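Local coordinates for protein receptor-type adenylate cyclase gresag 4.1 (Trypanosoma brucei, PDB 1FX2) that catalyses the conversion of ATP to 3',5'-cyclic AMP and diphosphate through this catalytic domain, and could also act as a receptor for an unknown ligand, at residues 16-21 with 134-139; 56-61 with 153-158; 170-175 with 223-228. All coordinates share one frame; numbering follows the deposited sequence.

Contact 1: residues 16-21 with 134-139. With SO4 (sulfate ion), chain B.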
# COMPACT_ATOMS: atom_id res chain seq x y z
N ILE A 16 -1.29 18.00 0.21
CA ILE A 16 -1.02 17.64 1.63
C ILE A 16 -2.12 18.32 2.43
O ILE A 16 -2.42 19.50 2.27
CB ILE A 16 0.23 18.31 2.10
CG1 ILE A 16 1.45 17.98 1.20
CG2 ILE A 16 0.56 17.80 3.51
CD1 ILE A 16 2.67 18.85 1.58
N PHE A 17 -2.81 17.55 3.28
CA PHE A 17 -3.76 18.09 4.25
C PHE A 17 -3.24 17.80 5.62
O PHE A 17 -2.62 16.77 5.87
CB PHE A 17 -5.18 17.40 4.11
CG PHE A 17 -5.95 17.90 2.95
CD1 PHE A 17 -5.71 17.42 1.67
CD2 PHE A 17 -6.88 18.90 3.13
CE1 PHE A 17 -6.41 17.92 0.55
CE2 PHE A 17 -7.59 19.40 1.98
CZ PHE A 17 -7.34 18.88 0.68
N THR A 18 -3.43 18.77 6.52
CA THR A 18 -2.97 18.63 7.91
C THR A 18 -4.07 19.07 8.84
O THR A 18 -4.91 19.95 8.53
CB THR A 18 -1.72 19.47 8.23
OG1 THR A 18 -2.08 20.86 8.34
CG2 THR A 18 -0.59 19.31 7.16
N ASP A 19 -4.03 18.50 10.06
CA ASP A 19 -4.93 18.93 11.15
C ASP A 19 -4.31 18.66 12.45
O ASP A 19 -3.51 17.67 12.63
CB ASP A 19 -6.29 18.13 11.23
CG ASP A 19 -7.33 18.66 10.31
OD1 ASP A 19 -7.49 18.18 9.15
OD2 ASP A 19 -8.07 19.56 10.71
N ILE A 20 -4.61 19.51 13.43
CA ILE A 20 -4.21 19.20 14.80
C ILE A 20 -5.20 18.13 15.35
O ILE A 20 -6.41 18.30 15.26
CB ILE A 20 -4.32 20.45 15.68
CG1 ILE A 20 -3.24 21.46 15.27
CG2 ILE A 20 -4.12 20.03 17.20
CD1 ILE A 20 -3.48 22.84 15.96
N GLU A 21 -4.72 16.97 15.79
CA GLU A 21 -5.64 15.95 16.35
C GLU A 21 -6.18 16.51 17.67
O GLU A 21 -5.45 17.05 18.50
CB GLU A 21 -4.89 14.66 16.64
CG GLU A 21 -5.80 13.58 17.30
CD GLU A 21 -5.07 12.29 17.65
OE1 GLU A 21 -4.76 12.03 18.84
OE2 GLU A 21 -4.91 11.49 16.75
N VAL A 134 0.05 16.58 14.96
CA VAL A 134 -0.59 16.97 13.67
C VAL A 134 -0.64 15.69 12.83
O VAL A 134 0.34 14.95 12.71
CB VAL A 134 0.35 17.94 12.99
CG1 VAL A 134 -0.21 18.33 11.59
CG2 VAL A 134 0.43 19.24 13.81
N ARG A 135 -1.87 15.43 12.33
CA ARG A 135 -2.05 14.33 11.35
C ARG A 135 -1.90 14.88 9.96
O ARG A 135 -2.25 16.03 9.69
CB ARG A 135 -3.44 13.66 11.51
CG ARG A 135 -4.58 14.59 11.41
CD ARG A 135 -5.92 13.71 11.29
NE ARG A 135 -7.07 14.57 11.21
CZ ARG A 135 -7.73 14.96 12.28
NH1 ARG A 135 -7.34 14.54 13.50
NH2 ARG A 135 -8.79 15.78 12.15
N VAL A 136 -1.30 14.07 9.07
CA VAL A 136 -1.03 14.53 7.70
C VAL A 136 -1.38 13.44 6.70
O VAL A 136 -1.07 12.23 6.95
CB VAL A 136 0.50 14.81 7.57
CG1 VAL A 136 0.86 15.38 6.18
CG2 VAL A 136 0.97 15.86 8.65
N GLY A 137 -1.99 13.88 5.59
CA GLY A 137 -2.24 12.91 4.49
C GLY A 137 -1.68 13.52 3.20
O GLY A 137 -1.82 14.75 2.97
N ILE A 138 -1.16 12.65 2.34
CA ILE A 138 -0.54 13.09 1.10
C ILE A 138 -1.02 12.20 -0.05
O ILE A 138 -1.10 10.97 0.13
CB ILE A 138 1.02 12.94 1.13
CG1 ILE A 138 1.59 13.73 2.32
CG2 ILE A 138 1.63 13.50 -0.20
CD1 ILE A 138 3.08 13.48 2.48
N HIS A 139 -1.48 12.84 -1.14
CA HIS A 139 -1.86 12.01 -2.31
C HIS A 139 -1.42 12.81 -3.52
O HIS A 139 -1.31 14.03 -3.51
CB HIS A 139 -3.41 11.82 -2.32
CG HIS A 139 -3.93 11.16 -3.56
ND1 HIS A 139 -3.49 9.94 -4.03
CD2 HIS A 139 -4.86 11.63 -4.43
CE1 HIS A 139 -4.14 9.68 -5.16
NE2 HIS A 139 -4.98 10.66 -5.42
S SO4 B . -10.35 15.04 15.66
O1 SO4 B . -11.06 15.32 16.89
O2 SO4 B . -10.48 16.11 14.66
O3 SO4 B . -8.97 14.75 15.95
O4 SO4 B . -10.95 13.80 15.10
O HOH W 1 -5.69 12.34 14.19
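Arg135 and Asp19 face each other as an antiparallel hydrogen-bonded pair: Arg135 N gives to Asp19 O at 2.8 Å, and Asp19 N gives back to Arg135 O at 3.1 Å. Both side chains leave on the sheet face that also carries Phe17. The arginine CB packs on the backbone of Asn172. CG sits between the backbone N and the carbonyl carbon (chi1 56°), a turn that carries it over the partner strand to within 3.5 Å of Asp19 O. From there the chain runs extended; CD lies on Ala171, and NE, 3.6 Å from Asp19 CB, is salt-bridged to Glu168. CZ passes over the same CB, which rests against one guanidinium face near its rim. Carboxylate and guanidinium planes are 26° apart, but the charged atoms stay beyond salt-bridge distance; Asp19 OD2 is instead hydrogen-bonded to Ser63 OG. At the tip, NH1 meets sulfate O3 at 3.0 Å along a fairly straight bond (160°); in one of its two modelled conformers, Glu21 OE2 shares a water with NH1 and accepts from Gly173 N. NH2 reaches sulfate O2 and Glu232, though its exact place is less certain. These are neighbouring central strands, 13-20 and 134-141, of the class III cyclase catalytic domain, and Asp19 is predicted to bind magnesium together with Asp62. Further along, Phe17 and Gly137 exchange two backbone bonds, while the phenyl ring leads away to helix 159-169 and meets Phe234 edge-to-face. The opposite sheet face is largely apolar. There Ile16 CG2 lies alongside Val136 CG1 at 3.6 Å, both branches anti to their own backbone N, and Val134 CG1 reaches Thr18 CB at 3.9 Å. Helix 71-87 packs over Ile16, Val134, Val136 and Ile138, and helix 34-51 over Ile20 and Val134.

Contact 2: residues 56-61 with 153-158; sequences EVKTVG and GYDYYG
Val57 and Asp155 come within 6.1 Å of each other, CA to CA, where strands 56-60 and 154-157 pass nearly at right angles (80°), their axes 7.2 Å apart. No backbone hydrogen bond joins them, so the contact rests on side chains and water. Strand 55-60 lies at one rim of the seven-stranded sheet of the cyclase domain, and a classic beta bulge sets both Val57 and Lys58 opposite Met65; strand 154-157 pairs with 144-147 in a separate two-stranded antiparallel sheet. Val57 is turned toward the second strand, and both its branches touch it. Its CG1 touches Asp155 OD1 at 3.4 Å and Tyr154 O at 3.6 Å, while CG2 meets the Tyr156 ring obliquely, 3.8 Å from CE1. That tyrosine's hydroxyl is bonded to Pro6 O. Lys58 bends at chi2 (-129°) and again at chi3, bringing NZ across to Asp155 for a salt bridge of 2.7 Å to OD2, on its syn lone pair. The other oxygen, OD1, accepts Tyr156 N from the anti side at 2.8 Å and a hydrogen bond from a water that also donates to Tyr156 O.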
# COMPACT_ATOMS: atom_id res chain seq x y z
N GLU A 56 0.44 27.34 -0.43
CA GLU A 56 -0.67 27.24 0.50
C GLU A 56 -1.94 27.47 -0.27
O GLU A 56 -2.18 28.63 -0.73
CB GLU A 56 -0.51 28.29 1.63
CG GLU A 56 -1.62 28.21 2.72
CD GLU A 56 -1.36 29.21 3.84
OE1 GLU A 56 -0.20 29.53 4.10
OE2 GLU A 56 -2.40 29.66 4.36
N VAL A 57 -2.86 26.48 -0.33
CA VAL A 57 -4.11 26.66 -1.06
C VAL A 57 -5.05 27.41 -0.14
O VAL A 57 -5.69 28.42 -0.56
CB VAL A 57 -4.70 25.30 -1.46
CG1 VAL A 57 -6.04 25.51 -2.21
CG2 VAL A 57 -3.64 24.53 -2.26
N LYS A 58 -5.29 26.85 1.07
CA LYS A 58 -6.13 27.52 2.05
C LYS A 58 -5.95 26.93 3.43
O LYS A 58 -5.38 25.86 3.59
CB LYS A 58 -7.57 27.38 1.66
CG LYS A 58 -8.12 25.99 1.48
CD LYS A 58 -8.82 25.92 0.14
CE LYS A 58 -10.17 25.25 0.21
NZ LYS A 58 -10.96 25.60 -1.02
N THR A 59 -6.37 27.69 4.42
CA THR A 59 -6.35 27.19 5.76
C THR A 59 -7.70 27.46 6.30
O THR A 59 -8.21 28.57 6.11
CB THR A 59 -5.31 27.79 6.66
OG1 THR A 59 -4.01 27.63 6.09
CG2 THR A 59 -5.30 27.09 7.90
N VAL A 60 -8.26 26.51 7.07
CA VAL A 60 -9.56 26.66 7.73
C VAL A 60 -9.27 26.25 9.18
O VAL A 60 -9.01 25.05 9.39
CB VAL A 60 -10.56 25.67 7.10
CG1 VAL A 60 -11.90 25.73 7.77
CG2 VAL A 60 -10.76 26.02 5.58
N GLY A 61 -9.33 27.15 10.18
CA GLY A 61 -8.99 26.73 11.54
C GLY A 61 -7.54 26.33 11.55
O GLY A 61 -6.66 27.10 11.17
N GLY A 153 -6.09 33.41 -6.10
CA GLY A 153 -5.25 32.24 -5.85
C GLY A 153 -5.74 31.05 -6.62
O GLY A 153 -6.76 31.08 -7.32
N TYR A 154 -4.99 29.95 -6.55
CA TYR A 154 -5.43 28.75 -7.20
C TYR A 154 -6.02 27.71 -6.25
O TYR A 154 -5.66 27.67 -5.11
CB TYR A 154 -4.27 28.04 -7.94
CG TYR A 154 -3.83 28.79 -9.15
CD1 TYR A 154 -2.99 29.89 -9.03
CD2 TYR A 154 -4.24 28.36 -10.40
CE1 TYR A 154 -2.57 30.59 -10.16
CE2 TYR A 154 -3.83 29.07 -11.54
CZ TYR A 154 -2.99 30.17 -11.38
OH TYR A 154 -2.56 30.86 -12.49
N ASP A 155 -6.97 26.96 -6.74
CA ASP A 155 -7.63 25.90 -5.99
C ASP A 155 -7.72 24.63 -6.81
O ASP A 155 -7.57 24.63 -8.05
CB ASP A 155 -9.01 26.32 -5.52
CG ASP A 155 -9.40 25.68 -4.13
OD1 ASP A 155 -8.92 24.57 -3.69
OD2 ASP A 155 -10.25 26.33 -3.49
N TYR A 156 -8.01 23.54 -6.11
CA TYR A 156 -7.99 22.22 -6.70
C TYR A 156 -9.19 21.45 -6.34
O TYR A 156 -9.49 21.37 -5.16
CB TYR A 156 -6.68 21.50 -6.27
CG TYR A 156 -5.44 22.34 -6.56
CD1 TYR A 156 -5.02 23.41 -5.72
CD2 TYR A 156 -4.77 22.20 -7.76
CE1 TYR A 156 -4.02 24.28 -6.06
CE2 TYR A 156 -3.75 23.03 -8.12
CZ TYR A 156 -3.35 24.12 -7.28
OH TYR A 156 -2.41 25.01 -7.64
N TYR A 157 -9.80 20.81 -7.34
CA TYR A 157 -11.05 20.09 -7.18
C TYR A 157 -11.07 18.69 -7.71
O TYR A 157 -10.32 18.31 -8.58
CB TYR A 157 -12.17 20.87 -7.94
CG TYR A 157 -12.31 22.28 -7.43
CD1 TYR A 157 -11.72 23.36 -8.08
CD2 TYR A 157 -13.05 22.53 -6.27
CE1 TYR A 157 -11.87 24.67 -7.58
CE2 TYR A 157 -13.21 23.83 -5.77
CZ TYR A 157 -12.63 24.88 -6.43
OH TYR A 157 -12.87 26.16 -5.98
N GLY A 158 -12.05 17.93 -7.22
CA GLY A 158 -12.18 16.61 -7.73
C GLY A 158 -11.75 15.47 -6.84
O GLY A 158 -11.62 15.61 -5.65
O HOH W 2 -5.82 29.49 -3.03
O HOH W 3 -10.75 22.73 -2.72

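Contact 3: residues 170-175 with 223-228. With SO4 (sulfate ion), chain B.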
# COMPACT_ATOMS: atom_id res chain seq x y z
N VAL A 170 -7.92 9.71 8.37
CA VAL A 170 -7.78 8.50 9.13
C VAL A 170 -6.42 8.40 9.82
O VAL A 170 -6.19 7.41 10.55
CB VAL A 170 -7.97 7.23 8.27
CG1 VAL A 170 -9.42 7.31 7.68
CG2 VAL A 170 -6.90 6.98 7.19
N ALA A 171 -5.53 9.35 9.60
CA ALA A 171 -4.26 9.31 10.30
C ALA A 171 -4.34 9.73 11.75
O ALA A 171 -5.18 10.56 12.12
CB ALA A 171 -3.25 10.26 9.58
N ASN A 172 -3.43 9.16 12.54
CA ASN A 172 -3.31 9.56 13.93
C ASN A 172 -2.48 10.84 14.03
O ASN A 172 -1.70 11.20 13.15
CB ASN A 172 -2.61 8.41 14.72
CG ASN A 172 -3.52 7.26 14.94
OD1 ASN A 172 -4.46 7.35 15.78
ND2 ASN A 172 -3.38 6.23 14.07
N GLY A 173 -2.60 11.50 15.19
CA GLY A 173 -1.75 12.65 15.40
C GLY A 173 -0.30 12.21 15.43
O GLY A 173 0.06 11.20 16.03
N GLY A 174 0.55 13.02 14.78
CA GLY A 174 1.93 12.59 14.68
C GLY A 174 2.29 11.65 13.55
O GLY A 174 3.44 11.27 13.38
N GLN A 175 1.29 11.19 12.81
CA GLN A 175 1.44 10.20 11.74
C GLN A 175 1.21 10.90 10.39
O GLN A 175 0.38 11.79 10.24
CB GLN A 175 0.31 9.15 11.96
CG GLN A 175 0.51 7.85 11.08
CD GLN A 175 -0.50 6.82 11.46
OE1 GLN A 175 -1.61 7.13 11.84
NE2 GLN A 175 -0.16 5.54 11.27
N ASN A 223 5.43 5.08 17.16
CA ASN A 223 4.40 4.11 16.81
C ASN A 223 3.00 4.62 17.11
O ASN A 223 2.83 5.62 17.88
CB ASN A 223 4.70 2.78 17.52
CG ASN A 223 5.92 2.12 16.92
OD1 ASN A 223 6.03 1.98 15.68
ND2 ASN A 223 6.90 1.85 17.75
N PHE A 224 1.99 3.99 16.48
CA PHE A 224 0.66 4.49 16.53
C PHE A 224 -0.35 3.38 16.73
O PHE A 224 -0.12 2.21 16.50
CB PHE A 224 0.34 5.12 15.11
CG PHE A 224 1.33 6.13 14.66
CD1 PHE A 224 1.25 7.43 15.15
CD2 PHE A 224 2.41 5.76 13.85
CE1 PHE A 224 2.25 8.36 14.83
CE2 PHE A 224 3.36 6.68 13.55
CZ PHE A 224 3.28 8.00 14.04
N ALA A 225 -1.50 3.83 17.16
CA ALA A 225 -2.66 2.95 17.25
C ALA A 225 -3.19 2.68 15.83
O ALA A 225 -2.72 3.22 14.85
CB ALA A 225 -3.73 3.72 17.99
N ALA A 226 -4.29 1.94 15.74
CA ALA A 226 -4.91 1.70 14.48
C ALA A 226 -5.35 3.01 13.86
O ALA A 226 -5.59 4.08 14.51
CB ALA A 226 -6.13 0.76 14.75
N LEU A 227 -5.56 2.94 12.54
CA LEU A 227 -6.07 4.10 11.79
C LEU A 227 -7.45 4.50 12.34
O LEU A 227 -8.21 3.64 12.85
CB LEU A 227 -6.12 3.82 10.31
CG LEU A 227 -4.74 3.63 9.74
CD1 LEU A 227 -4.86 3.50 8.18
CD2 LEU A 227 -3.79 4.82 10.10
N ARG A 228 -7.78 5.79 12.24
CA ARG A 228 -9.04 6.26 12.77
C ARG A 228 -10.10 6.19 11.67
O ARG A 228 -10.49 7.18 11.12
CB ARG A 228 -8.88 7.71 13.25
CG ARG A 228 -7.66 7.91 14.15
CD ARG A 228 -7.46 9.38 14.61
NE ARG A 228 -7.99 9.68 15.94
CZ ARG A 228 -8.56 10.84 16.26
NH1 ARG A 228 -8.71 11.79 15.33
NH2 ARG A 228 -8.86 11.10 17.53
S SO4 B . -10.35 15.04 15.66
O1 SO4 B . -11.06 15.32 16.89
O2 SO4 B . -10.48 16.11 14.66
O3 SO4 B . -8.97 14.75 15.95
O4 SO4 B . -10.95 13.80 15.10
O HOH W 4 -1.50 3.01 12.38
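Gln175 and Phe224 stack across two irregular loops, the glutamine amide lying over the ring with the two planes 19° apart. Gln175 CB makes a CH-pi contact, 3.8 Å from the Phe224 ring centroid, and the extended side chain (CG anti to the backbone N, chi1 -168°) then continues over the ring as far as CG and CD2, with NE2 3.6 Å from Phe224 CD2. At the ring edge lie the carbonyl oxygens of Gly173 and Gly174, the latter 3.3 Å from Phe224 CZ. Hydrogen bonding centres on Asn172. Its ND2 gives to Ala226 O at 3.1 Å, in the amide's own plane but from above the carbonyl plane, and also to Gln175 OE1. That oxygen accepts Asn172 N as well, at 2.8 Å, so two donors hold the glutamine amide in its stacked position. Residues 172-175 form a type II beta turn with Gly174 at positive phi, closed by Gln175 N to Asn172 O. A water links Gln175 NE2 to Ala225 O, and Arg228 N bonds to Val170 O at 2.8 Å. Apolar contact is looser: Val170 CG2 stands 4.2 Å from Leu227 CD1. Charge enters with Arg228. Its CG passes 3.6 Å from Asn172 OD1, the chain bends at chi3, and NH1 bonds both O3 and O4 of a sulfate, which Arg135 also binds; the anion probably eases the repulsion between the two guanidinium groups. The first loop leads from helix 159-169 into strand 176-179, and the second follows strand 211-216. Leu177 of strand 176-179 packs against Val170, Ala171 and Leu227, while Leu199 and Val202 of strand 196-202 meet Gln175 and Leu227.

Overall arrangement
Contacts 1 and 3, with centres about 11 Å apart, adjoin: Val134 O lies 2.8 Å from Gly174 N, a probable hydrogen bond. They share the sulfate, held by Arg135, Arg228 and Ser22 N, and Val134 and Gly174 also line the pocket occupied by dithiothreitol. The Arg228 side chain is about 8 Å from that of Asp19, a predicted magnesium ligand. Contact 2 stands apart. Its strand 55-60 belongs to the same large sheet as contact 1, but its centre is about 14 Å from that of contact 1 and about 24 Å from that of contact 3, on the other side of the chain's centre; Lys58 and Asp19 side chains are about 11 Å apart.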